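Local coordinates for RctB replication initiator protein (Vibrio cholerae, PDB 5UBE) that initiates replication of the second chromosome of Vibrio cholerae, probably binding DNA through a domain of helix-turn-helix type, at residues I97-E102 and T109-F114. Residues are numbered along the deposited sequence; the frame is centred on the assembly and turned at random.
Sequences IPVRFE and TMLHRF
Ile97 and Leu111 exchange two short backbone hydrogen bonds, each 2.7 Å, Ile97 N to Leu111 O and Leu111 N to Ile97 O. Val99 and Thr109 repeat the pattern with longer bonds, Val99 N reaching Thr109 O at 3.2 Å and Thr109 N returning to Val99 O. Between them Pro98 and Met110 form the non-hydrogen-bonded pair; at this position the proline's missing N-H costs the hairpin no bond. This is the antiparallel beta hairpin of strands 94-100 and 108-114 in the RctB helix-turn-helix domain, a pairing consistent with the wing of a winged helix; strand 20-22 flanks 108-114 on its other side. Apolar contacts follow on both faces. On one, Val99 CG1 packs on Leu111 CB at 3.6 Å, while Thr109 CG2, anti to its carbonyl carbon, meets the edge of the Phe101 ring, 3.5 Å from CZ. On the other, the Met110 chain, bent at chi2 (-53°), brings SD to 3.6 Å from Ile97 C, and its CE lies 3.7 Å from Pro98 CG, the two side chains side by side and pointing the same way. The one charged group that touches across the strands is the Arg113 guanidinium: Ile97 CD1 sits over the centre of one face, 3.5 Å from CZ, while NE of the arginine makes a salt bridge to Glu22 on the neighbouring strand.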
loop_
_atom_site.group_PDB
_atom_site.type_symbol
_atom_site.label_atom_id
_atom_site.label_comp_id
_atom_site.label_asym_id
_atom_site.label_seq_id
_atom_site.Cartn_x
_atom_site.Cartn_y
_atom_site.Cartn_z
ATOM N N ILE A 97 1.281 -6.186 7.780
ATOM C CA ILE A 97 1.980 -7.461 7.892
ATOM C C ILE A 97 3.475 -7.180 7.934
ATOM O O ILE A 97 4.029 -6.722 6.926
ATOM C CB ILE A 97 1.645 -8.369 6.701
ATOM C CG1 ILE A 97 0.125 -8.533 6.570
ATOM C CG2 ILE A 97 2.370 -9.709 6.817
ATOM C CD1 ILE A 97 -0.312 -9.233 5.292
ATOM N N PRO A 98 4.170 -7.407 9.049
ATOM C CA PRO A 98 5.633 -7.282 9.025
ATOM C C PRO A 98 6.229 -8.443 8.245
ATOM O O PRO A 98 5.818 -9.594 8.413
ATOM C CB PRO A 98 6.027 -7.324 10.508
ATOM C CG PRO A 98 4.773 -7.046 11.249
ATOM C CD PRO A 98 3.670 -7.628 10.411
ATOM N N VAL A 99 7.180 -8.126 7.363
ATOM C CA VAL A 99 7.814 -9.101 6.486
ATOM C C VAL A 99 9.324 -8.922 6.556
ATOM O O VAL A 99 9.832 -7.871 6.956
ATOM C CB VAL A 99 7.340 -8.973 5.023
ATOM C CG1 VAL A 99 5.848 -9.217 4.930
ATOM C CG2 VAL A 99 7.709 -7.606 4.467
ATOM N N ARG A 100 10.043 -9.967 6.158
ATOM C CA ARG A 100 11.497 -9.939 6.113
ATOM C C ARG A 100 11.972 -10.178 4.689
ATOM O O ARG A 100 11.209 -10.604 3.817
ATOM C CB ARG A 100 12.110 -10.987 7.053
ATOM C CG ARG A 100 11.565 -10.942 8.473
ATOM C CD ARG A 100 12.167 -12.038 9.337
ATOM N NE ARG A 100 11.683 -11.985 10.713
ATOM C CZ ARG A 100 12.025 -12.851 11.661
ATOM N NH1 ARG A 100 12.854 -13.850 11.384
ATOM N NH2 ARG A 100 11.536 -12.720 12.889
ATOM N N PHE A 101 13.245 -9.879 4.453
ATOM C CA PHE A 101 13.863 -10.197 3.171
ATOM C C PHE A 101 14.531 -11.564 3.207
ATOM O O PHE A 101 14.421 -12.330 2.245
ATOM C CB PHE A 101 14.866 -9.106 2.791
ATOM C CG PHE A 101 14.274 -7.719 2.809
ATOM C CD1 PHE A 101 14.232 -6.984 3.980
ATOM C CD2 PHE A 101 13.748 -7.159 1.652
ATOM C CE1 PHE A 101 13.677 -5.711 3.999
ATOM C CE2 PHE A 101 13.195 -5.890 1.665
ATOM C CZ PHE A 101 13.159 -5.166 2.837
ATOM N N GLU A 102 15.220 -11.869 4.312
ATOM C CA GLU A 102 15.696 -13.218 4.650
ATOM C C GLU A 102 16.472 -13.881 3.515
ATOM O O GLU A 102 16.520 -15.110 3.412
ATOM C CB GLU A 102 14.537 -14.113 5.097
ATOM C CG GLU A 102 14.101 -13.899 6.543
ATOM C CD GLU A 102 12.868 -14.710 6.904
ATOM O OE1 GLU A 102 12.170 -15.174 5.977
ATOM O OE2 GLU A 102 12.598 -14.888 8.113
ATOM N N THR A 109 10.416 -4.714 6.974
ATOM C CA THR A 109 9.612 -3.582 6.510
ATOM C C THR A 109 8.149 -3.952 6.744
ATOM O O THR A 109 7.853 -5.007 7.317
ATOM C CB THR A 109 9.900 -3.244 5.039
ATOM O OG1 THR A 109 9.586 -4.371 4.211
ATOM C CG2 THR A 109 11.362 -2.878 4.855
ATOM N N MET A 110 7.223 -3.100 6.293
ATOM C CA MET A 110 5.788 -3.331 6.469
ATOM C C MET A 110 5.121 -3.685 5.142
ATOM O O MET A 110 5.273 -2.965 4.148
ATOM C CB MET A 110 5.093 -2.107 7.067
ATOM C CG MET A 110 4.797 -2.223 8.550
ATOM S SD MET A 110 3.903 -3.716 8.995
ATOM C CE MET A 110 3.883 -3.525 10.781
ATOM N N LEU A 111 4.368 -4.780 5.136
ATOM C CA LEU A 111 3.541 -5.144 3.995
ATOM C C LEU A 111 2.093 -4.787 4.299
ATOM O O LEU A 111 1.611 -5.009 5.410
ATOM C CB LEU A 111 3.662 -6.634 3.674
ATOM C CG LEU A 111 2.890 -7.090 2.436
ATOM C CD1 LEU A 111 3.432 -6.395 1.195
ATOM C CD2 LEU A 111 2.959 -8.603 2.297
ATOM N N HIS A 112 1.406 -4.230 3.309
ATOM C CA HIS A 112 0.042 -3.751 3.483
ATOM C C HIS A 112 -0.835 -4.433 2.455
ATOM O O HIS A 112 -0.551 -4.368 1.254
ATOM C CB HIS A 112 -0.029 -2.228 3.349
ATOM C CG HIS A 112 0.826 -1.525 4.343
ATOM N ND1 HIS A 112 0.315 -0.902 5.461
ATOM C CD2 HIS A 112 2.171 -1.415 4.428
ATOM C CE1 HIS A 112 1.309 -0.405 6.175
ATOM N NE2 HIS A 112 2.446 -0.703 5.572
ATOM N N ARG A 113 -1.893 -5.078 2.932
ATOM C CA ARG A 113 -2.809 -5.858 2.110
ATOM C C ARG A 113 -4.195 -5.250 2.231
ATOM O O ARG A 113 -4.668 -5.004 3.341
ATOM C CB ARG A 113 -2.819 -7.325 2.555
ATOM C CG ARG A 113 -4.076 -8.107 2.182
ATOM C CD ARG A 113 -3.959 -9.519 2.717
ATOM N NE ARG A 113 -2.641 -10.069 2.413
ATOM C CZ ARG A 113 -2.127 -11.160 2.969
ATOM N NH1 ARG A 113 -2.816 -11.840 3.878
ATOM N NH2 ARG A 113 -0.915 -11.571 2.618
ATOM N N PHE A 114 -4.819 -4.967 1.095
ATOM C CA PHE A 114 -6.172 -4.442 1.118
ATOM C C PHE A 114 -7.086 -5.430 1.823
ATOM O O PHE A 114 -6.901 -6.646 1.727
ATOM C CB PHE A 114 -6.660 -4.172 -0.306
ATOM C CG PHE A 114 -6.081 -2.902 -0.921
ATOM C CD1 PHE A 114 -6.606 -1.652 -0.592
ATOM C CD2 PHE A 114 -5.022 -2.963 -1.822
ATOM C CE1 PHE A 114 -6.093 -0.497 -1.160
ATOM C CE2 PHE A 114 -4.486 -1.794 -2.392
ATOM C CZ PHE A 114 -5.028 -0.562 -2.057
#